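Local coordinates for protein methylocystis parvus OBBP MbnE (Methylocystis parvus OBBP, PDB 5ICQ) that probably binds methanobactin, a copper-chelating peptide, in the bacterial periplasm as the solute-binding component of its transport machinery, at residues S103-F108 / P587-R592; N315-G320 / A501-G506; V148-D153 / L203-L208. All coordinates share one frame; numbering follows the deposited sequence.

Overall arrangement
All three contacts are partly buried, but they differ in distance from the centre of the chain: the centre of contact 2 lies about 8 Å from it, that of contact 1 about 16 Å and that of contact 3 about 28 Å, making contact 3 the peripheral one in this sense. Contacts 1 and 2 have centres about 13 Å apart and touch directly, through a salt bridge between Arg592 and Glu316; along the chain, contacts 2 and 3 are both nested inside the loop closed by contact 1, though contact 3 touches neither of the others. Their chemistry differs as well: contact 1 joins loops through a carboxylate, contact 2 combines proline packing with bridging waters, and contact 3 sets an aromatic ring of a helix against a loop.

Contact 1. Residues S103-F108 / P587-R592; sequences SQDEPF and PERSPR
With chi1 at -141°, off the staggered positions, Asp105 swings its carboxylate toward the 587-592 loop, while Arg589, its CG anti to the backbone N and its chain extended from CG to NE, reaches back to meet it. Asp105 holds the third position of a type I beta turn, Ser103 to Glu106, in the hairpin connection between strands 100-103 and 109-120. An ST turn lies within it, for Asp105 N donates to Ser103 OG over 3.2 Å.

The two carboxylate oxygens divide the work. OD2 of Asp105 forms a salt bridge with NH2 of Arg589 at 2.7 Å, yet as a hydrogen bond this is weak: its N-H...O angle is 116°, OD2 lies oblique to the guanidinium, and the two side chains cross at about a right angle. OD1 instead accepts the backbone N of Arg592 at 2.9 Å, on its anti side and 22° out of the carboxylate plane. One buried side chain thus ties both a side chain and a main-chain N-H of the other loop.

The Arg592 side chain crosses the same aspartate obliquely, its CG 3.3 Å from Asp105 OD1. Its bend at chi3 helps carry the guanidinium to another partner, since NE forms a salt bridge with Glu316. Pro591 touches Gln104 through its CB alone, 3.8 Å from Gln104 CB and 3.5 Å from the carbonyl Gln104 O.

Contact 2. Residues N315-G320 / A501-G506; sequences NENPKG and ASASPG
Just beyond the paired ends of antiparallel strands 322-326 and 494-498, Gly320 and Ala501 add a backbone link between the loops that flank them: Ala501 N donates to Gly320 O over 2.8 Å, with an N-H...O angle of 160°. Next to it, Pro318 supplies the apolar contact. Its CB meets Ala501 CB at 3.9 Å, its CD meets Ala503 CB at the same distance, and its CG comes within 3.3 Å of Ser502 O, so the ring spans three successive residues of 501-506. With an alanine here CG and CD would be gone, which would probably open a gap beside Ser502 O and the Ala503 methyl.

Both loops are shaped by small side-chain-to-backbone turns. Asn315 OD1 accepts Asn317 N in an Asx turn, and Ser502 OG accepts Ser504 N in an ST turn.

Asn317, its CG anti to the backbone N (chi1 -154°), extends its amide beside this packing, where two waters join it to 501-506. One water donates to Asn317 OD1 at 2.6 Å and accepts Ala503 N; a second accepts Asn317 ND2 at 2.8 Å and donates to Ala501 O. Gly594 N also donates to OD1, linking the amide to a further loop. A third water donates to both Pro318 O and Ala501 O, lying 2.8 Å from the latter.

Contact 3. Residues V148-D153 / L203-L208; sequences VLFSFD and LPKHAL
Phe150 projects from its helix onto the 203-208 loop, and from CB outward nearly every atom of its side chain has a neighbour there. CB lies 4.0 Å from Lys205 CB. With CG anti to the backbone N (chi1 161°), the ring is carried beneath the lysine: CG meets Lys205 CB at 3.8 Å, CD1 meets Lys205 CG at 3.8 Å, and CD2 and CE2 lie under Lys205 CA. That CA stands 3.7 Å from the ring centroid and 15° off the ring normal, the geometry of a CH-pi contact over one face. At the tip, CZ touches Leu208 CD2 at 4.0 Å near the ring plane, so face and edge are both engaged.

One residue on, Ser151 supplies the polar link. Its OG accepts Leu203 N over 2.8 Å with an N-H...O angle of 159°, and is also hydrogen-bonded to Asp147 O in the preceding helical turn. Lys205 is tied to that same turn, through its backbone N to Asp147 OD1, and beyond the atoms that cover the ring, its extended chain carries NZ away to a salt bridge with Glu146.

The contact thus pins the loop that follows helix 193-198 onto helix 145-158. Other side chains of this helix pack on the antiparallel sheet: Val148 on strand 180-184, Leu149 on strands 172-175 and 180-184, and Phe152 against Tyr183 and Ala173.

Contact 1. Residues S103-F108 / P587-R592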
# COMPACT_ATOMS: atom_id res chain seq x y z
N SER A 103 -3.42 12.35 9.05
CA SER A 103 -3.58 11.59 10.29
C SER A 103 -3.74 10.12 9.94
O SER A 103 -4.66 9.74 9.21
CB SER A 103 -4.79 12.05 11.10
OG SER A 103 -4.94 11.15 12.20
N GLN A 104 -2.85 9.28 10.48
CA GLN A 104 -2.97 7.85 10.24
C GLN A 104 -4.01 7.20 11.13
O GLN A 104 -4.14 5.97 11.12
CB GLN A 104 -1.62 7.17 10.40
CG GLN A 104 -0.77 7.23 9.14
CD GLN A 104 -1.55 6.85 7.87
OE1 GLN A 104 -2.36 5.92 7.87
NE2 GLN A 104 -1.30 7.59 6.79
N ASP A 105 -4.76 7.98 11.89
CA ASP A 105 -5.87 7.44 12.68
C ASP A 105 -7.19 7.40 11.91
O ASP A 105 -8.20 6.94 12.46
CB ASP A 105 -6.05 8.25 13.96
CG ASP A 105 -6.38 7.38 15.14
OD1 ASP A 105 -5.80 6.28 15.26
OD2 ASP A 105 -7.22 7.80 15.95
N GLU A 106 -7.21 7.89 10.67
CA GLU A 106 -8.39 7.87 9.82
C GLU A 106 -8.00 7.27 8.48
O GLU A 106 -6.82 7.22 8.13
CB GLU A 106 -8.94 9.29 9.63
CG GLU A 106 -9.44 9.93 10.94
CD GLU A 106 -9.84 11.39 10.78
OE1 GLU A 106 -10.81 11.69 10.05
OE2 GLU A 106 -9.17 12.26 11.38
N PRO A 107 -8.98 6.77 7.70
CA PRO A 107 -8.62 6.18 6.39
C PRO A 107 -7.87 7.15 5.49
O PRO A 107 -6.81 6.80 4.94
CB PRO A 107 -9.98 5.78 5.80
CG PRO A 107 -10.90 5.64 6.97
CD PRO A 107 -10.41 6.59 8.03
N PHE A 108 -8.39 8.36 5.31
CA PHE A 108 -7.73 9.36 4.47
C PHE A 108 -8.21 10.75 4.86
O PHE A 108 -9.13 11.29 4.23
CB PHE A 108 -8.01 9.07 2.99
CG PHE A 108 -7.07 9.77 2.02
CD1 PHE A 108 -6.04 10.58 2.46
CD2 PHE A 108 -7.23 9.60 0.65
CE1 PHE A 108 -5.18 11.22 1.56
CE2 PHE A 108 -6.39 10.24 -0.26
CZ PHE A 108 -5.36 11.04 0.19
N PRO A 587 3.76 5.69 22.08
CA PRO A 587 2.52 6.05 22.79
C PRO A 587 1.66 4.83 23.06
O PRO A 587 1.76 3.80 22.39
CB PRO A 587 1.82 7.02 21.82
CG PRO A 587 2.93 7.58 20.97
CD PRO A 587 3.92 6.45 20.82
N GLU A 588 0.80 4.96 24.08
CA GLU A 588 -0.09 3.86 24.43
C GLU A 588 -1.05 3.54 23.30
O GLU A 588 -1.47 2.39 23.15
CB GLU A 588 -0.88 4.21 25.70
CG GLU A 588 -0.01 4.60 26.87
CD GLU A 588 -0.63 4.22 28.20
OE1 GLU A 588 0.01 4.45 29.24
OE2 GLU A 588 -1.75 3.67 28.19
N ARG A 589 -1.40 4.53 22.50
CA ARG A 589 -2.37 4.36 21.43
C ARG A 589 -1.66 4.44 20.09
O ARG A 589 -1.04 5.46 19.77
CB ARG A 589 -3.47 5.42 21.53
CG ARG A 589 -4.42 5.41 20.37
CD ARG A 589 -5.61 6.29 20.63
NE ARG A 589 -6.46 6.38 19.45
CZ ARG A 589 -7.63 7.01 19.39
NH1 ARG A 589 -8.10 7.63 20.48
NH2 ARG A 589 -8.31 7.03 18.25
N SER A 590 -1.75 3.37 19.31
CA SER A 590 -1.17 3.30 17.98
C SER A 590 -2.19 3.70 16.92
O SER A 590 -3.40 3.64 17.16
CB SER A 590 -0.65 1.88 17.73
OG SER A 590 0.36 1.57 18.67
N PRO A 591 -1.74 4.13 15.74
CA PRO A 591 -2.70 4.61 14.72
C PRO A 591 -3.59 3.48 14.21
O PRO A 591 -3.14 2.35 14.04
CB PRO A 591 -1.80 5.15 13.61
CG PRO A 591 -0.51 4.47 13.80
CD PRO A 591 -0.35 4.28 15.28
N ARG A 592 -4.86 3.82 13.96
CA ARG A 592 -5.83 2.81 13.51
C ARG A 592 -5.56 2.33 12.09
O ARG A 592 -6.01 1.23 11.72
CB ARG A 592 -7.26 3.37 13.57
CG ARG A 592 -7.77 3.71 14.96
CD ARG A 592 -9.18 4.30 14.91
NE ARG A 592 -10.16 3.35 14.38
CZ ARG A 592 -11.45 3.63 14.17
NH1 ARG A 592 -11.93 4.84 14.44
NH2 ARG A 592 -12.27 2.70 13.69

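Contact 2. Residues N315-G320 / A501-G506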
# COMPACT_ATOMS: atom_id res chain seq x y z
N ASN A 315 -3.75 -3.28 13.54
CA ASN A 315 -4.68 -2.15 13.51
C ASN A 315 -5.80 -2.50 12.52
O ASN A 315 -6.06 -3.66 12.20
CB ASN A 315 -3.96 -0.81 13.24
CG ASN A 315 -3.34 -0.73 11.86
OD1 ASN A 315 -3.52 -1.61 11.02
ND2 ASN A 315 -2.59 0.36 11.62
N GLU A 316 -6.49 -1.47 12.04
CA GLU A 316 -7.65 -1.67 11.18
C GLU A 316 -7.32 -1.52 9.71
O GLU A 316 -8.24 -1.47 8.88
CB GLU A 316 -8.77 -0.72 11.59
CG GLU A 316 -9.22 -0.97 13.03
CD GLU A 316 -10.12 0.12 13.56
OE1 GLU A 316 -11.22 0.31 13.00
OE2 GLU A 316 -9.73 0.79 14.54
N ASN A 317 -6.05 -1.45 9.35
CA ASN A 317 -5.68 -1.39 7.94
C ASN A 317 -6.04 -2.70 7.25
O ASN A 317 -5.75 -3.77 7.78
CB ASN A 317 -4.19 -1.13 7.80
CG ASN A 317 -3.85 -0.44 6.50
OD1 ASN A 317 -4.21 0.72 6.30
ND2 ASN A 317 -3.17 -1.15 5.60
N PRO A 318 -6.67 -2.66 6.07
CA PRO A 318 -7.02 -3.91 5.39
C PRO A 318 -5.80 -4.69 4.93
O PRO A 318 -4.73 -4.13 4.68
CB PRO A 318 -7.86 -3.45 4.20
CG PRO A 318 -7.48 -2.02 3.99
CD PRO A 318 -7.18 -1.48 5.37
N LYS A 319 -5.99 -6.00 4.79
CA LYS A 319 -4.94 -6.94 4.45
C LYS A 319 -5.20 -7.52 3.06
O LYS A 319 -6.31 -7.40 2.52
CB LYS A 319 -4.87 -8.09 5.47
CG LYS A 319 -4.66 -7.63 6.92
CD LYS A 319 -3.24 -7.13 7.12
CE LYS A 319 -3.02 -6.65 8.54
NZ LYS A 319 -4.00 -5.59 8.92
N GLY A 320 -4.18 -8.16 2.50
CA GLY A 320 -4.29 -8.72 1.16
C GLY A 320 -3.97 -7.66 0.12
O GLY A 320 -3.65 -6.53 0.47
N ALA A 501 -4.05 -3.97 -0.61
CA ALA A 501 -5.24 -3.29 -0.12
C ALA A 501 -4.89 -1.97 0.55
O ALA A 501 -3.85 -1.84 1.20
CB ALA A 501 -6.01 -4.15 0.88
N SER A 502 -5.77 -1.00 0.41
CA SER A 502 -5.62 0.28 1.08
C SER A 502 -6.91 0.57 1.83
O SER A 502 -7.97 0.05 1.49
CB SER A 502 -5.29 1.39 0.07
OG SER A 502 -6.13 2.51 0.21
N ALA A 503 -6.81 1.38 2.89
CA ALA A 503 -8.00 1.77 3.64
C ALA A 503 -8.86 2.77 2.88
O ALA A 503 -9.99 3.02 3.31
CB ALA A 503 -7.60 2.37 5.00
N SER A 504 -8.37 3.35 1.79
CA SER A 504 -9.15 4.30 1.00
C SER A 504 -8.88 4.06 -0.47
O SER A 504 -8.22 4.86 -1.14
CB SER A 504 -8.82 5.75 1.40
OG SER A 504 -9.79 6.65 0.88
N PRO A 505 -9.38 2.95 -1.02
CA PRO A 505 -9.12 2.65 -2.44
C PRO A 505 -9.64 3.75 -3.34
O PRO A 505 -10.70 4.34 -3.10
CB PRO A 505 -9.87 1.33 -2.67
CG PRO A 505 -10.86 1.23 -1.55
CD PRO A 505 -10.22 1.93 -0.38
N GLY A 506 -8.87 4.06 -4.37
CA GLY A 506 -9.15 5.20 -5.23
C GLY A 506 -8.76 4.95 -6.65
O GLY A 506 -8.99 3.86 -7.19
O HOH W 1 -4.19 2.19 4.16
O HOH W 2 -2.20 -0.43 3.10
O HOH W 3 -2.78 -3.84 2.91

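Contact 3. Residues V148-D153 / L203-L208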
# COMPACT_ATOMS: atom_id res chain seq x y z
N VAL A 148 5.22 26.86 -3.75
CA VAL A 148 4.22 25.83 -4.04
C VAL A 148 4.00 25.69 -5.54
O VAL A 148 3.91 24.58 -6.06
CB VAL A 148 2.90 26.15 -3.31
CG1 VAL A 148 1.83 25.09 -3.64
CG2 VAL A 148 3.13 26.25 -1.81
N LEU A 149 3.92 26.82 -6.26
CA LEU A 149 3.72 26.76 -7.71
C LEU A 149 4.96 26.22 -8.41
O LEU A 149 4.85 25.50 -9.41
CB LEU A 149 3.36 28.15 -8.25
CG LEU A 149 2.00 28.70 -7.82
CD1 LEU A 149 1.76 30.08 -8.44
CD2 LEU A 149 0.88 27.74 -8.21
N PHE A 150 6.15 26.60 -7.93
CA PHE A 150 7.39 26.02 -8.45
C PHE A 150 7.40 24.51 -8.29
O PHE A 150 7.78 23.77 -9.21
CB PHE A 150 8.58 26.65 -7.71
CG PHE A 150 9.86 25.85 -7.79
CD1 PHE A 150 10.68 25.96 -8.90
CD2 PHE A 150 10.25 25.03 -6.75
CE1 PHE A 150 11.87 25.25 -8.98
CE2 PHE A 150 11.43 24.30 -6.82
CZ PHE A 150 12.26 24.43 -7.95
N SER A 151 6.97 24.02 -7.12
CA SER A 151 6.97 22.58 -6.87
C SER A 151 5.93 21.88 -7.73
O SER A 151 6.19 20.80 -8.27
CB SER A 151 6.71 22.32 -5.39
OG SER A 151 7.71 22.91 -4.57
N PHE A 152 4.73 22.46 -7.82
CA PHE A 152 3.69 21.91 -8.68
C PHE A 152 4.16 21.79 -10.12
O PHE A 152 4.03 20.73 -10.74
CB PHE A 152 2.44 22.79 -8.59
CG PHE A 152 1.36 22.41 -9.56
CD1 PHE A 152 0.52 21.34 -9.30
CD2 PHE A 152 1.17 23.14 -10.73
CE1 PHE A 152 -0.48 20.98 -10.20
CE2 PHE A 152 0.16 22.79 -11.63
CZ PHE A 152 -0.66 21.71 -11.36
N ASP A 153 4.73 22.87 -10.67
CA ASP A 153 5.20 22.84 -12.05
C ASP A 153 6.31 21.80 -12.25
O ASP A 153 6.32 21.08 -13.26
CB ASP A 153 5.71 24.21 -12.47
CG ASP A 153 4.60 25.22 -12.61
OD1 ASP A 153 3.46 24.81 -12.93
OD2 ASP A 153 4.87 26.42 -12.42
N LEU A 203 8.84 22.36 -2.10
CA LEU A 203 10.28 22.41 -2.36
C LEU A 203 10.74 23.85 -2.53
O LEU A 203 9.96 24.70 -2.99
CB LEU A 203 10.63 21.61 -3.62
CG LEU A 203 10.10 20.17 -3.60
CD1 LEU A 203 10.36 19.50 -4.93
CD2 LEU A 203 10.71 19.38 -2.46
N PRO A 204 11.99 24.16 -2.18
CA PRO A 204 12.45 25.56 -2.17
C PRO A 204 12.92 26.04 -3.55
O PRO A 204 13.97 25.63 -4.04
CB PRO A 204 13.60 25.53 -1.16
CG PRO A 204 14.17 24.13 -1.28
CD PRO A 204 12.98 23.24 -1.59
N LYS A 205 12.15 26.95 -4.14
CA LYS A 205 12.56 27.53 -5.42
C LYS A 205 13.96 28.12 -5.35
O LYS A 205 14.75 27.96 -6.29
CB LYS A 205 11.57 28.61 -5.86
CG LYS A 205 11.95 29.18 -7.24
CD LYS A 205 10.90 30.13 -7.79
CE LYS A 205 11.19 30.47 -9.24
NZ LYS A 205 10.22 31.49 -9.74
N HIS A 206 14.31 28.79 -4.24
CA HIS A 206 15.60 29.45 -4.14
C HIS A 206 16.78 28.48 -3.97
O HIS A 206 17.93 28.93 -4.03
CB HIS A 206 15.59 30.43 -2.96
CG HIS A 206 15.65 29.76 -1.62
ND1 HIS A 206 14.55 29.16 -1.04
CD2 HIS A 206 16.68 29.59 -0.76
CE1 HIS A 206 14.91 28.65 0.13
NE2 HIS A 206 16.19 28.90 0.33
N ALA A 207 16.52 27.18 -3.78
CA ALA A 207 17.61 26.28 -3.42
C ALA A 207 17.58 24.94 -4.15
O ALA A 207 18.36 24.04 -3.78
CB ALA A 207 17.60 26.02 -1.91
N LEU A 208 16.73 24.75 -5.15
CA LEU A 208 16.65 23.48 -5.87
C LEU A 208 17.02 23.74 -7.32
O LEU A 208 16.39 24.57 -7.99
CB LEU A 208 15.25 22.86 -5.78
CG LEU A 208 15.04 21.44 -6.33
CD1 LEU A 208 13.81 20.80 -5.71
CD2 LEU A 208 14.89 21.43 -7.85